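Extracellular solute-binding protein family 1 (Kribbella flavida, PDB 5IXP) probably captures a solute outside the cell membrane and delivers it to an ABC transporter for import. Local coordinates at residues E20-A23 and K29-E32; A56-M61 and A285-L290; I107-D112 and W293-E298; A7-F12 and D39-N44. All blocks are in the same frame, centred on the assembly; numbering follows the deposited sequence.

Interaction 1. Residues E20-A23 and K29-E32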
loop_
_atom_site.group_PDB
_atom_site.type_symbol
_atom_site.label_atom_id
_atom_site.label_comp_id
_atom_site.label_asym_id
_atom_site.label_seq_id
_atom_site.Cartn_x
_atom_site.Cartn_y
_atom_site.Cartn_z
ATOM N N GLU A 20 25.483 -9.770 -8.090
ATOM C CA GLU A 20 25.714 -9.097 -9.362
ATOM C C GLU A 20 26.457 -7.785 -9.162
ATOM O O GLU A 20 27.414 -7.480 -9.884
ATOM C CB GLU A 20 24.380 -8.855 -10.070
ATOM C CG GLU A 20 23.684 -10.120 -10.508
ATOM C CD GLU A 20 22.317 -9.860 -11.105
ATOM O OE1 GLU A 20 21.782 -8.749 -10.925
ATOM O OE2 GLU A 20 21.780 -10.771 -11.756
ATOM N N TYR A 21 26.027 -6.990 -8.183
ATOM C CA TYR A 21 26.661 -5.693 -7.963
ATOM C C TYR A 21 28.126 -5.849 -7.574
ATOM O O TYR A 21 28.989 -5.112 -8.070
ATOM C CB TYR A 21 25.903 -4.925 -6.884
ATOM C CG TYR A 21 26.232 -3.457 -6.823
ATOM C CD1 TYR A 21 25.605 -2.556 -7.680
ATOM C CD2 TYR A 21 27.164 -2.965 -5.910
ATOM C CE1 TYR A 21 25.888 -1.204 -7.633
ATOM C CE2 TYR A 21 27.450 -1.609 -5.847
ATOM C CZ TYR A 21 26.807 -0.737 -6.715
ATOM O OH TYR A 21 27.074 0.603 -6.668
ATOM N N GLU A 22 28.424 -6.803 -6.689
ATOM C CA GLU A 22 29.815 -7.021 -6.293
ATOM C C GLU A 22 30.661 -7.491 -7.467
ATOM O O GLU A 22 31.849 -7.149 -7.557
ATOM C CB GLU A 22 29.891 -8.037 -5.155
ATOM C CG GLU A 22 29.433 -7.491 -3.791
ATOM C CD GLU A 22 29.775 -8.453 -2.675
ATOM O OE1 GLU A 22 30.257 -9.552 -3.011
ATOM O OE2 GLU A 22 29.572 -8.131 -1.485
ATOM N N ALA A 23 30.079 -8.278 -8.369
ATOM C CA ALA A 23 30.829 -8.702 -9.549
ATOM C C ALA A 23 31.171 -7.510 -10.431
ATOM O O ALA A 23 32.256 -7.456 -11.034
ATOM C CB ALA A 23 30.033 -9.747 -10.332
ATOM N N LYS A 29 31.795 -4.351 -0.905
ATOM C CA LYS A 29 31.315 -5.526 -0.190
ATOM C C LYS A 29 29.974 -5.189 0.448
ATOM O O LYS A 29 29.870 -4.192 1.173
ATOM C CB LYS A 29 32.310 -5.983 0.881
ATOM C CG LYS A 29 31.941 -7.345 1.470
ATOM C CD LYS A 29 32.925 -7.839 2.526
ATOM C CE LYS A 29 32.556 -7.317 3.900
ATOM N NZ LYS A 29 33.457 -7.891 4.915
ATOM N N ILE A 30 28.955 -6.008 0.169
ATOM C CA ILE A 30 27.594 -5.782 0.653
ATOM C C ILE A 30 27.264 -6.829 1.704
ATOM O O ILE A 30 27.426 -8.034 1.469
ATOM C CB ILE A 30 26.558 -5.847 -0.483
ATOM C CG1 ILE A 30 26.840 -4.787 -1.545
ATOM C CG2 ILE A 30 25.132 -5.664 0.089
ATOM C CD1 ILE A 30 26.009 -4.989 -2.823
ATOM N N THR A 31 26.744 -6.377 2.836
ATOM C CA THR A 31 26.211 -7.262 3.859
ATOM C C THR A 31 24.763 -6.868 4.106
ATOM O O THR A 31 24.477 -5.690 4.326
ATOM C CB THR A 31 26.996 -7.157 5.168
ATOM O OG1 THR A 31 28.394 -7.371 4.924
ATOM C CG2 THR A 31 26.474 -8.196 6.170
ATOM N N GLU A 32 23.858 -7.835 4.059
ATOM C CA GLU A 32 22.451 -7.572 4.345
ATOM C C GLU A 32 22.149 -7.898 5.800
ATOM O O GLU A 32 22.605 -8.918 6.325
ATOM C CB GLU A 32 21.529 -8.383 3.429
ATOM C CG GLU A 32 20.041 -7.995 3.560
ATOM C CD GLU A 32 19.125 -8.785 2.618
ATOM O OE1 GLU A 32 19.128 -10.035 2.699
ATOM O OE2 GLU A 32 18.414 -8.157 1.790
HETATM O O HOH W 1 29.450 -9.677 1.090
#

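Interaction 2. Residues A56-M61 and A285-L290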
loop_
_atom_site.group_PDB
_atom_site.type_symbol
_atom_site.label_atom_id
_atom_site.label_comp_id
_atom_site.label_asym_id
_atom_site.label_seq_id
_atom_site.Cartn_x
_atom_site.Cartn_y
_atom_site.Cartn_z
ATOM N N ALA A 56 22.243 0.946 9.281
ATOM C CA ALA A 56 22.814 0.457 8.042
ATOM C C ALA A 56 23.077 1.632 7.102
ATOM O O ALA A 56 22.530 2.729 7.264
ATOM C CB ALA A 56 21.877 -0.560 7.385
ATOM N N ASP A 57 23.954 1.402 6.121
ATOM C CA ASP A 57 24.201 2.432 5.115
ATOM C C ASP A 57 22.978 2.664 4.246
ATOM O O ASP A 57 22.733 3.796 3.812
ATOM C CB ASP A 57 25.390 2.049 4.242
ATOM C CG ASP A 57 26.658 1.904 5.045
ATOM O OD1 ASP A 57 27.215 2.944 5.453
ATOM O OD2 ASP A 57 27.081 0.749 5.273
ATOM N N ILE A 58 22.224 1.604 3.946
ATOM C CA ILE A 58 20.934 1.713 3.267
ATOM C C ILE A 58 19.894 1.125 4.205
ATOM O O ILE A 58 20.021 -0.031 4.624
ATOM C CB ILE A 58 20.926 0.973 1.913
ATOM C CG1 ILE A 58 21.947 1.596 0.954
ATOM C CG2 ILE A 58 19.500 0.997 1.286
ATOM C CD1 ILE A 58 22.210 0.736 -0.319
ATOM N N GLU A 59 18.873 1.913 4.537
ATOM C CA GLU A 59 17.778 1.470 5.398
ATOM C C GLU A 59 16.492 1.416 4.585
ATOM O O GLU A 59 16.047 2.444 4.054
ATOM C CB GLU A 59 17.598 2.403 6.606
ATOM C CG GLU A 59 18.716 2.308 7.661
ATOM C CD GLU A 59 18.543 1.130 8.620
ATOM O OE1 GLU A 59 17.514 0.440 8.529
ATOM O OE2 GLU A 59 19.437 0.904 9.474
ATOM N N ALA A 60 15.873 0.234 4.526
ATOM C CA ALA A 60 14.591 0.118 3.851
ATOM C C ALA A 60 13.482 0.686 4.728
ATOM O O ALA A 60 13.520 0.600 5.959
ATOM C CB ALA A 60 14.270 -1.333 3.493
HETATM N N MSE A 61 12.484 1.256 4.068
HETATM C CA MSE A 61 11.378 1.928 4.735
HETATM C C MSE A 61 10.096 1.642 3.971
HETATM O O MSE A 61 10.037 1.874 2.754
HETATM C CB MSE A 61 11.644 3.434 4.783
HETATM C CG MSE A 61 11.136 4.135 5.987
HETATM SE SE MSE A 61 12.092 5.772 6.180
HETATM C CE MSE A 61 13.619 5.306 7.257
ATOM N N ALA A 285 27.893 8.371 -0.846
ATOM C CA ALA A 285 27.857 8.325 -2.305
ATOM C C ALA A 285 27.775 6.888 -2.811
ATOM O O ALA A 285 27.004 6.591 -3.734
ATOM C CB ALA A 285 29.076 9.043 -2.885
ATOM N N GLU A 286 28.555 5.978 -2.217
ATOM C CA GLU A 286 28.477 4.573 -2.613
ATOM C C GLU A 286 27.142 3.962 -2.209
ATOM O O GLU A 286 26.595 3.124 -2.938
ATOM C CB GLU A 286 29.626 3.776 -1.997
ATOM C CG GLU A 286 31.002 4.181 -2.494
ATOM C CD GLU A 286 31.297 3.696 -3.903
ATOM O OE1 GLU A 286 30.572 2.837 -4.447
ATOM O OE2 GLU A 286 32.277 4.181 -4.478
ATOM N N ALA A 287 26.621 4.351 -1.040
ATOM C CA ALA A 287 25.301 3.884 -0.611
ATOM C C ALA A 287 24.218 4.347 -1.575
ATOM O O ALA A 287 23.363 3.558 -1.987
ATOM C CB ALA A 287 24.995 4.376 0.808
ATOM N N ALA A 288 24.237 5.632 -1.948
ATOM C CA ALA A 288 23.229 6.136 -2.880
ATOM C C ALA A 288 23.353 5.459 -4.240
ATOM O O ALA A 288 22.339 5.170 -4.890
ATOM C CB ALA A 288 23.338 7.659 -3.027
ATOM N N LYS A 289 24.586 5.195 -4.685
ATOM C CA LYS A 289 24.777 4.527 -5.968
ATOM C C LYS A 289 24.169 3.132 -5.954
ATOM O O LYS A 289 23.490 2.722 -6.910
ATOM C CB LYS A 289 26.264 4.443 -6.331
ATOM C CG LYS A 289 26.464 3.913 -7.748
ATOM C CD LYS A 289 27.857 3.335 -8.033
ATOM C CE LYS A 289 28.963 4.268 -7.658
ATOM N NZ LYS A 289 30.295 3.656 -7.991
ATOM N N LEU A 290 24.418 2.379 -4.879
ATOM C CA LEU A 290 23.864 1.036 -4.779
ATOM C C LEU A 290 22.342 1.079 -4.692
ATOM O O LEU A 290 21.654 0.274 -5.334
ATOM C CB LEU A 290 24.460 0.307 -3.570
ATOM C CG LEU A 290 23.824 -1.060 -3.245
ATOM C CD1 LEU A 290 23.931 -2.029 -4.436
ATOM C CD2 LEU A 290 24.433 -1.675 -1.965
#

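Interaction 3. Residues I107-D112 and W293-E298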
loop_
_atom_site.group_PDB
_atom_site.type_symbol
_atom_site.label_atom_id
_atom_site.label_comp_id
_atom_site.label_asym_id
_atom_site.label_seq_id
_atom_site.Cartn_x
_atom_site.Cartn_y
_atom_site.Cartn_z
ATOM N N ILE A 107 14.344 11.665 0.086
ATOM C CA ILE A 107 15.064 10.837 1.046
ATOM C C ILE A 107 14.976 9.356 0.736
ATOM O O ILE A 107 15.624 8.557 1.426
ATOM C CB ILE A 107 14.601 11.102 2.492
ATOM C CG1 ILE A 107 13.146 10.676 2.704
ATOM C CG2 ILE A 107 14.814 12.580 2.862
ATOM C CD1 ILE A 107 12.764 10.603 4.196
ATOM N N GLY A 108 14.225 8.959 -0.282
ATOM C CA GLY A 108 14.112 7.547 -0.614
ATOM C C GLY A 108 14.010 7.295 -2.104
ATOM O O GLY A 108 13.451 8.094 -2.861
ATOM N N TYR A 109 14.559 6.151 -2.512
ATOM C CA TYR A 109 14.388 5.600 -3.849
ATOM C C TYR A 109 13.366 4.468 -3.798
ATOM O O TYR A 109 13.536 3.513 -3.032
ATOM C CB TYR A 109 15.715 5.071 -4.387
ATOM C CG TYR A 109 16.695 6.127 -4.844
ATOM C CD1 TYR A 109 16.252 7.343 -5.360
ATOM C CD2 TYR A 109 18.066 5.888 -4.804
ATOM C CE1 TYR A 109 17.146 8.303 -5.822
ATOM C CE2 TYR A 109 18.976 6.845 -5.254
ATOM C CZ TYR A 109 18.510 8.049 -5.756
ATOM O OH TYR A 109 19.415 8.996 -6.207
ATOM N N GLY A 110 12.337 4.555 -4.638
ATOM C CA GLY A 110 11.211 3.639 -4.521
ATOM C C GLY A 110 11.517 2.229 -5.014
ATOM O O GLY A 110 12.125 2.027 -6.073
ATOM N N THR A 111 11.074 1.239 -4.226
ATOM C CA THR A 111 11.172 -0.155 -4.635
ATOM C C THR A 111 9.841 -0.572 -5.253
ATOM O O THR A 111 9.500 -0.080 -6.332
ATOM C CB THR A 111 11.581 -1.057 -3.458
ATOM O OG1 THR A 111 10.551 -1.083 -2.462
ATOM C CG2 THR A 111 12.876 -0.531 -2.822
ATOM N N ASP A 112 9.075 -1.456 -4.606
ATOM C CA ASP A 112 7.847 -1.937 -5.230
ATOM C C ASP A 112 6.643 -1.068 -4.833
ATOM O O ASP A 112 6.758 -0.106 -4.064
ATOM C CB ASP A 112 7.618 -3.411 -4.887
ATOM C CG ASP A 112 7.416 -3.653 -3.390
ATOM O OD1 ASP A 112 7.785 -2.784 -2.573
ATOM O OD2 ASP A 112 6.890 -4.732 -3.029
ATOM N N TRP A 293 20.923 1.674 -8.054
ATOM C CA TRP A 293 21.006 0.502 -8.917
ATOM C C TRP A 293 19.969 -0.550 -8.523
ATOM O O TRP A 293 19.311 -1.146 -9.389
ATOM C CB TRP A 293 22.419 -0.080 -8.876
ATOM C CG TRP A 293 22.578 -1.281 -9.759
ATOM C CD1 TRP A 293 22.838 -1.281 -11.101
ATOM C CD2 TRP A 293 22.484 -2.653 -9.367
ATOM N NE1 TRP A 293 22.914 -2.571 -11.569
ATOM C CE2 TRP A 293 22.698 -3.433 -10.523
ATOM C CE3 TRP A 293 22.242 -3.300 -8.150
ATOM C CZ2 TRP A 293 22.671 -4.825 -10.500
ATOM C CZ3 TRP A 293 22.232 -4.683 -8.125
ATOM C CH2 TRP A 293 22.446 -5.433 -9.296
ATOM N N LEU A 294 19.807 -0.790 -7.220
ATOM C CA LEU A 294 18.831 -1.776 -6.770
ATOM C C LEU A 294 17.413 -1.406 -7.187
ATOM O O LEU A 294 16.557 -2.290 -7.301
ATOM C CB LEU A 294 18.897 -1.932 -5.241
ATOM C CG LEU A 294 20.130 -2.652 -4.672
ATOM C CD1 LEU A 294 20.207 -2.417 -3.163
ATOM C CD2 LEU A 294 20.112 -4.160 -4.981
ATOM N N THR A 295 17.130 -0.118 -7.385
ATOM C CA THR A 295 15.784 0.320 -7.742
ATOM C C THR A 295 15.650 0.682 -9.219
ATOM O O THR A 295 14.594 1.182 -9.626
ATOM C CB THR A 295 15.355 1.505 -6.869
ATOM O OG1 THR A 295 16.290 2.588 -7.020
ATOM C CG2 THR A 295 15.291 1.074 -5.398
ATOM N N ALA A 296 16.684 0.425 -10.027
ATOM C CA ALA A 296 16.616 0.666 -11.462
ATOM C C ALA A 296 15.662 -0.327 -12.136
ATOM O O ALA A 296 15.420 -1.424 -11.619
ATOM C CB ALA A 296 18.013 0.564 -12.084
ATOM N N PRO A 297 15.114 0.036 -13.305
ATOM C CA PRO A 297 14.145 -0.854 -13.970
ATOM C C PRO A 297 14.633 -2.278 -14.185
ATOM O O PRO A 297 13.860 -3.213 -13.942
ATOM C CB PRO A 297 13.883 -0.152 -15.315
ATOM C CG PRO A 297 14.248 1.270 -15.096
ATOM C CD PRO A 297 15.255 1.334 -13.993
ATOM N N GLU A 298 15.880 -2.476 -14.632
ATOM C CA GLU A 298 16.357 -3.836 -14.872
ATOM C C GLU A 298 16.335 -4.657 -13.588
ATOM O O GLU A 298 16.016 -5.852 -13.614
ATOM C CB GLU A 298 17.766 -3.823 -15.483
ATOM C CG GLU A 298 17.816 -3.308 -16.927
ATOM C CD GLU A 298 19.111 -3.663 -17.662
ATOM O OE1 GLU A 298 20.136 -3.950 -17.003
ATOM O OE2 GLU A 298 19.103 -3.653 -18.913
#

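Interaction 4. Residues A7-F12 and D39-N44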
loop_
_atom_site.group_PDB
_atom_site.type_symbol
_atom_site.label_atom_id
_atom_site.label_comp_id
_atom_site.label_asym_id
_atom_site.label_seq_id
_atom_site.Cartn_x
_atom_site.Cartn_y
_atom_site.Cartn_z
ATOM N N ALA A 7 19.814 -2.828 5.336
ATOM C CA ALA A 7 18.858 -3.452 6.243
ATOM C C ALA A 7 17.515 -3.558 5.529
ATOM O O ALA A 7 16.943 -2.540 5.128
ATOM C CB ALA A 7 18.712 -2.646 7.533
ATOM N N THR A 8 17.029 -4.784 5.357
ATOM C CA THR A 8 15.742 -5.040 4.731
ATOM C C THR A 8 14.871 -5.846 5.684
ATOM O O THR A 8 15.323 -6.331 6.726
ATOM C CB THR A 8 15.879 -5.783 3.385
ATOM O OG1 THR A 8 16.421 -7.093 3.595
ATOM C CG2 THR A 8 16.777 -5.010 2.424
ATOM N N PHE A 9 13.605 -5.985 5.308
ATOM C CA PHE A 9 12.623 -6.707 6.103
ATOM C C PHE A 9 11.774 -7.508 5.133
ATOM O O PHE A 9 11.692 -7.178 3.947
ATOM C CB PHE A 9 11.752 -5.746 6.945
ATOM C CG PHE A 9 11.101 -4.664 6.130
ATOM C CD1 PHE A 9 9.872 -4.880 5.511
ATOM C CD2 PHE A 9 11.730 -3.434 5.958
ATOM C CE1 PHE A 9 9.279 -3.881 4.730
ATOM C CE2 PHE A 9 11.147 -2.440 5.188
ATOM C CZ PHE A 9 9.924 -2.667 4.563
ATOM N N ASN A 10 11.139 -8.564 5.640
ATOM C CA ASN A 10 10.423 -9.504 4.782
ATOM C C ASN A 10 11.359 -9.933 3.656
ATOM O O ASN A 10 12.540 -10.176 3.914
ATOM C CB ASN A 10 9.120 -8.890 4.265
ATOM C CG ASN A 10 8.116 -8.626 5.388
ATOM O OD1 ASN A 10 8.086 -9.345 6.395
ATOM N ND2 ASN A 10 7.290 -7.594 5.219
ATOM N N GLU A 11 10.891 -10.016 2.416
ATOM C CA GLU A 11 11.752 -10.499 1.332
ATOM C C GLU A 11 11.804 -9.474 0.204
ATOM O O GLU A 11 10.906 -9.420 -0.649
ATOM C CB GLU A 11 11.287 -11.857 0.814
ATOM C CG GLU A 11 12.231 -12.419 -0.255
ATOM C CD GLU A 11 13.683 -12.447 0.217
ATOM O OE1 GLU A 11 14.025 -13.316 1.049
ATOM O OE2 GLU A 11 14.476 -11.582 -0.218
ATOM N N PHE A 12 12.884 -8.686 0.176
ATOM C CA PHE A 12 13.084 -7.740 -0.913
ATOM C C PHE A 12 13.533 -8.412 -2.205
ATOM O O PHE A 12 13.472 -7.780 -3.265
ATOM C CB PHE A 12 14.090 -6.662 -0.491
ATOM C CG PHE A 12 13.455 -5.521 0.263
ATOM C CD1 PHE A 12 12.737 -5.764 1.413
ATOM C CD2 PHE A 12 13.563 -4.215 -0.189
ATOM C CE1 PHE A 12 12.135 -4.728 2.115
ATOM C CE2 PHE A 12 12.964 -3.167 0.501
ATOM C CZ PHE A 12 12.236 -3.433 1.658
ATOM N N ASP A 39 8.310 -5.098 12.852
ATOM C CA ASP A 39 8.263 -4.198 14.003
ATOM C C ASP A 39 9.654 -3.975 14.582
ATOM O O ASP A 39 9.977 -2.870 15.036
ATOM C CB ASP A 39 7.323 -4.738 15.081
ATOM C CG ASP A 39 5.854 -4.648 14.685
ATOM O OD1 ASP A 39 5.492 -3.786 13.850
ATOM O OD2 ASP A 39 5.055 -5.439 15.224
ATOM N N GLU A 40 10.505 -5.007 14.577
ATOM C CA GLU A 40 11.833 -4.780 15.125
ATOM C C GLU A 40 12.720 -4.009 14.169
ATOM O O GLU A 40 13.588 -3.255 14.619
ATOM C CB GLU A 40 12.482 -6.089 15.528
ATOM C CG GLU A 40 12.280 -6.303 17.016
ATOM C CD GLU A 40 12.284 -7.726 17.367
ATOM O OE1 GLU A 40 12.264 -8.530 16.416
ATOM O OE2 GLU A 40 12.310 -8.037 18.576
ATOM N N HIS A 41 12.516 -4.173 12.863
ATOM C CA HIS A 41 13.208 -3.317 11.905
ATOM C C HIS A 41 12.893 -1.847 12.171
ATOM O O HIS A 41 13.794 -0.999 12.213
ATOM C CB HIS A 41 12.813 -3.715 10.484
ATOM C CG HIS A 41 13.409 -2.837 9.430
ATOM N ND1 HIS A 41 14.619 -3.114 8.826
ATOM C CD2 HIS A 41 12.965 -1.681 8.879
ATOM C CE1 HIS A 41 14.890 -2.168 7.941
ATOM N NE2 HIS A 41 13.903 -1.285 7.955
ATOM N N ILE A 42 11.609 -1.536 12.375
ATOM C CA ILE A 42 11.188 -0.172 12.704
ATOM C C ILE A 42 11.821 0.294 14.009
ATOM O O ILE A 42 12.332 1.417 14.105
ATOM C CB ILE A 42 9.655 -0.098 12.807
ATOM C CG1 ILE A 42 8.999 -0.280 11.455
ATOM C CG2 ILE A 42 9.227 1.208 13.463
ATOM C CD1 ILE A 42 7.552 -0.634 11.593
ATOM N N LYS A 43 11.754 -0.544 15.046
ATOM C CA LYS A 43 12.320 -0.166 16.336
ATOM C C LYS A 43 13.819 0.087 16.235
ATOM O O LYS A 43 14.335 1.032 16.840
ATOM C CB LYS A 43 12.034 -1.248 17.376
ATOM C CG LYS A 43 10.618 -1.236 17.912
ATOM C CD LYS A 43 10.526 -2.102 19.153
ATOM C CE LYS A 43 9.480 -3.182 18.991
ATOM N NZ LYS A 43 8.110 -2.612 18.829
ATOM N N ASN A 44 14.536 -0.751 15.479
ATOM C CA ASN A 44 15.961 -0.509 15.268
ATOM C C ASN A 44 16.171 0.836 14.604
ATOM O O ASN A 44 17.053 1.607 14.993
ATOM C CB ASN A 44 16.574 -1.596 14.387
ATOM C CG ASN A 44 16.588 -2.945 15.050
ATOM O OD1 ASN A 44 16.501 -3.049 16.272
ATOM N ND2 ASN A 44 16.729 -3.995 14.244
HETATM O O HOH W 2 16.538 -5.232 9.201
#

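Interaction 1. Residues E20-A23 and K29-E32
Glu22 lays the end of its carboxylate over the backbone at Lys29 and Ile30, with OE2 coming 3.4 Å from Lys29 CA. The same oxygen accepts a hydrogen bond from Ile30 N at 2.8 Å, an almost straight one (174°) that uses the anti lone pair of OE2. A water adds a second grip, donating both to Glu22 OE2 and to Ile30 O, the latter at 2.6 Å. Ile30 N is thus met directly by Glu22 and Ile30 O through the water, and a glutamate suits the task because its chain, extended beyond CG (chi2 -169°), spans the distance from helix to strand and presents an acceptor to a backbone N-H.

Beside this polar bridge lies a small apolar contact. Ile30 CD1 touches Tyr21 CD2 at 3.9 Å, obliquely to the ring, and the two side chains cross at about a right angle. With chi1 at -165° the Tyr21 ring swings to the carbonyl side of its residue, which brings CD2 to the isoleucine methyl.

Helix 15-24 and strand 28-34 belong to a beta-alpha-beta unit with strand 2-8. Lys29 and Thr31 make the backbone bonds to strand 2-8, whereas Ile30 N points to Glu22 and Ile30 O to the water. Helix 284-294 packs alongside, Leu290 touching both Tyr21 and Ile30 while Trp293 meets the tyrosine ring.

Interaction 2. Residues A56-M61 and A285-L290
Asp57 and Ala287 mark the closest approach of the two backbones, their CA atoms 6.0 Å apart. Residues 56-57 are the non-strand lead into strand 58-62, while 285-290 is regular helix, and no hydrogen bond passes between the two. Alanine suits this near point because its short side chain lets helix and strand entry come close: Ala287 CB rests 3.8 Å from Asp57 O and also borders Asp57 CB.

Ile58 carries most of the contact. Its CG1 branch lies anti to the carbonyl carbon (chi1 -63°), and with chi2 at 168° the chain runs out straight to the helix. CG1 passes Ala287 CB at 4.1 Å, and CD1 then settles 3.5 Å from Ala287 O. The same CD1 meets Leu290 CD2 at 3.7 Å, the two side chains crossing at about a right angle.

This is helix-on-sheet packing in the alpha/beta lobe of a periplasmic-binding-protein fold. Ile58 points to helix 284-294, whereas the next residue, Glu59, packs on helix 38-51 across the sheet. With an alanine at Ile58, CG1 and CD1 would be gone, which would probably leave Leu290 CD2 and Ala287 CB without their partner on strand 58-62.

The acid of Asp57 finds its partners outside the helix segment: OD1 is bonded to Ser281 OG and OD2 to Thr5 N. Glu59 OE2 accepts from Ala56 N at 2.8 Å, approached 30° out of the carboxylate plane, linking the strand back to the residue before Asp57.

Interaction 3. Residues I107-D112 and W293-E298
Thr295 packs its whole side chain against Tyr109, Gly110 and Thr111, where the end of helix 284-294 meets strand 108-121 in the periplasmic-binding-protein fold. It is the first residue to leave helical geometry, at the bend before helix 297-307. Starting at the branch point, CB sits 3.4 Å from Gly110 O. The methyl, CG2, lies anti to the carbonyl carbon and leans on the strand: it too is close to Gly110 O, with Tyr109 O at 3.8 Å and Thr111 CG2 at 3.9 Å.

The hydroxyl takes the position between backbone N and carbonyl carbon (chi1 58°), from which it turns back to the helix and hydrogen-bonds to Ala291 O and Ala292 O, two acceptors that must share its one proton. Its polarity is thus met by the last turn, although OG1 also packs 3.7 Å from Tyr109 CB. Threonine suits this buried bend, offering a methyl to the strand and a hydroxyl to its own helix.

The far end of the Tyr109 ring leads away from Thr295, and the ring meets Trp91 with planes nearly parallel. Gly110 O, against which the threonine packs, accepts a hydrogen bond from Trp91 NE1.

Interaction 4. Residues A7-F12 and D39-N44
An edge-to-face aromatic pair, Phe9 with His41, joins the loop leaving strand 2-8 to the start of helix 38-51, inside an alpha/beta lobe of the protein. The ring planes stand at 58° with centroids 5.0 Å apart, and the edge of Phe9 is turned to the histidine face. CD2 of Phe9 comes over the middle of that face, 3.6 Å from His41 CD2. The phenylalanine reaches it with CG between the backbone N and the carbonyl carbon (chi1 53°), while Phe12 CE1 lies over one of its own faces.

His41 serves two surfaces at once. At its edge, near the ring plane, CE1 approaches Ala7 O at 3.5 Å and packs 3.9 Å from Ala7 CB. Its nitrogens work in different directions: NE2 is hydrogen-bonded to Ala60 O, and ND1 shares a water with Thr8 O, 2.9 Å from ND1. The water lies in the imidazole plane, so together the two bonds fix the rotation of the ring. A leucine at His41 would probably leave Ala60 O and the water without their partner on the helix and Phe9 CD2 without an aromatic face to meet.

Such a helix, following one parallel strand and preceding the next, is the repeating beta-alpha-beta layout of the periplasmic-binding-protein fold, in which loops at the carboxyl ends of strands commonly border the cleft between lobes.

In the fold
From the N terminus, strand 2-8 leads into the loop of segment 7-12, which interaction 4 later ties to helix 38-51. Within that span interaction 1 closes its short loop, binding helix 15-24 to strand 28-34, so it nests in interaction 4. Interactions 2 and 3 begin after both have closed and are long-range: they bring helix 284-294 and its end back to strands 58-62 and 108-121, and their segments alternate along the chain, so these two cross. Helix 284-294 serves both and also borders interaction 1, while strands 2-8 and 58-62, neighbours in the sheet, join interactions 4 and 2. All four bear on one mixed sheet, helices 284-294 and 38-51 lying on its opposite faces.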